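Putative fructose-bisphosphate aldolase (Coccidioides immitis, PDB 3PM6) is a putative class II fructose-bisphosphate aldolase, a zinc-bound TIM-barrel protein that assembles as a pair of subunits. Local coordinates at residues Val259-Glu264 with His275-Asn280. Numbering follows the deposited sequence.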
# COMPACT_ATOMS: atom_id res chain seq x y z
N VAL A 259 1.37 -2.03 16.05
CA VAL A 259 2.21 -2.96 16.77
C VAL A 259 1.43 -3.68 17.88
O VAL A 259 1.50 -4.91 17.99
CB VAL A 259 3.48 -2.26 17.31
CG1 VAL A 259 4.23 -3.18 18.26
CG2 VAL A 259 4.39 -1.87 16.16
N LYS A 260 0.67 -2.92 18.66
CA LYS A 260 -0.11 -3.52 19.76
C LYS A 260 -1.13 -4.52 19.25
O LYS A 260 -1.24 -5.60 19.81
CB LYS A 260 -0.78 -2.48 20.67
N VAL A 261 -1.85 -4.19 18.18
CA VAL A 261 -2.85 -5.09 17.65
C VAL A 261 -2.19 -6.37 17.09
O VAL A 261 -2.65 -7.48 17.36
CB VAL A 261 -3.78 -4.43 16.60
CG1 VAL A 261 -4.70 -5.46 15.97
CG2 VAL A 261 -4.62 -3.36 17.25
N MET A 262 -1.11 -6.20 16.32
CA MET A 262 -0.38 -7.35 15.78
C MET A 262 0.21 -8.21 16.90
O MET A 262 0.12 -9.44 16.86
CB MET A 262 0.75 -6.91 14.83
CG MET A 262 0.28 -6.36 13.48
SD MET A 262 -0.51 -7.63 12.48
CE MET A 262 -1.02 -6.73 11.03
N ARG A 263 0.80 -7.57 17.90
CA ARG A 263 1.45 -8.28 19.01
C ARG A 263 0.44 -9.20 19.70
O ARG A 263 0.72 -10.37 19.94
CB ARG A 263 2.09 -7.29 20.01
CG ARG A 263 2.31 -7.81 21.44
CD ARG A 263 3.19 -6.87 22.35
NE ARG A 263 2.53 -5.61 22.69
CZ ARG A 263 3.06 -4.40 22.48
NH1 ARG A 263 4.28 -4.30 21.94
NH2 ARG A 263 2.38 -3.30 22.82
N GLU A 264 -0.75 -8.66 19.96
CA GLU A 264 -1.78 -9.38 20.71
C GLU A 264 -2.63 -10.37 19.87
O GLU A 264 -3.07 -11.39 20.38
CB GLU A 264 -2.70 -8.37 21.40
N HIS A 275 -6.11 -6.89 9.46
CA HIS A 275 -5.90 -5.64 8.72
C HIS A 275 -6.92 -4.60 9.14
O HIS A 275 -6.59 -3.43 9.25
CB HIS A 275 -5.98 -5.86 7.21
CG HIS A 275 -4.78 -6.54 6.65
ND1 HIS A 275 -3.50 -6.05 6.81
CD2 HIS A 275 -4.65 -7.67 5.92
CE1 HIS A 275 -2.64 -6.85 6.22
NE2 HIS A 275 -3.31 -7.85 5.68
N GLU A 276 -8.16 -5.05 9.36
CA GLU A 276 -9.23 -4.18 9.80
C GLU A 276 -8.95 -3.57 11.16
O GLU A 276 -9.12 -2.36 11.35
CB GLU A 276 -10.58 -4.92 9.80
CG GLU A 276 -11.13 -5.21 8.38
CD GLU A 276 -12.33 -6.19 8.35
OE1 GLU A 276 -12.92 -6.51 9.42
OE2 GLU A 276 -12.67 -6.65 7.24
N GLU A 277 -8.48 -4.41 12.09
CA GLU A 277 -8.25 -3.97 13.47
C GLU A 277 -7.08 -2.97 13.61
O GLU A 277 -7.24 -1.94 14.29
CB GLU A 277 -8.16 -5.17 14.44
CG GLU A 277 -9.51 -5.90 14.59
CD GLU A 277 -9.58 -6.84 15.81
OE1 GLU A 277 -8.74 -6.69 16.73
OE2 GLU A 277 -10.45 -7.72 15.86
N VAL A 278 -5.96 -3.22 12.92
CA VAL A 278 -4.86 -2.26 12.94
C VAL A 278 -5.26 -0.92 12.33
O VAL A 278 -4.85 0.13 12.82
CB VAL A 278 -3.53 -2.79 12.31
CG1 VAL A 278 -2.98 -3.95 13.15
CG2 VAL A 278 -3.71 -3.20 10.84
N THR A 279 -6.09 -0.94 11.29
CA THR A 279 -6.50 0.29 10.65
C THR A 279 -7.44 1.10 11.56
O THR A 279 -7.27 2.31 11.70
CB THR A 279 -7.17 -0.01 9.31
OG1 THR A 279 -6.33 -0.89 8.56
CG2 THR A 279 -7.40 1.26 8.53
N ASN A 280 -8.41 0.41 12.17
CA ASN A 280 -9.30 1.04 13.13
C ASN A 280 -8.56 1.67 14.29
O ASN A 280 -8.83 2.80 14.63
CB ASN A 280 -10.34 0.05 13.68
CG ASN A 280 -11.25 -0.49 12.60
OD1 ASN A 280 -11.36 0.10 11.53
ND2 ASN A 280 -11.87 -1.65 12.86
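Val261 and Val278 meet where two helices pass each other in a hairpin. From CB, Val278 branches into two methyls: CG2 sits between its own backbone N and carbonyl carbon, while CG1 makes the contacts to Val261 and Met262. CG1 lies anti to the carbonyl carbon (chi1 -65°) and reaches the facing helix, touching Val261 at CB and at CG1, each 3.6 Å from Val278 CG1. The same methyl also meets Met262, whose CG is 4.1 Å and whose CE is 4.0 Å from Val278 CG1, so a single methyl is received by two successive residues. Val261 in turn sends its CG1 onto the aliphatic start of Glu277, 3.8 Å from Glu277 CB.

The axes approach to 9.0 Å, and short branched valines suit this spacing at the point where their CA atoms are 5.9 Å apart. Met262 starts out beside the interface; its chain bends at chi2 (-66°) and brings the flexible thioether end back to Val278 at about a right angle. Glu277 contributes methylene to the apolar seam, while its carboxylate has long, weak ion pairs with Lys265 and Arg273. Within the same turn as Val278, the His275 carbonyl accepts both the backbone N and the hydroxyl of Thr279, with OG1 2.6 Å from His275 O.

The segments run roughly antiparallel, at 149°, on helices 252-265 and 271-292, which follow the last barrel strand, 245-250. Helix 37-49 packs against Val278 and Thr279, whereas the second subunit reaches Met262 through its Tyr258 and His275 through its Tyr65, placing this helical hairpin at the dimer interface, beyond the barrel wall.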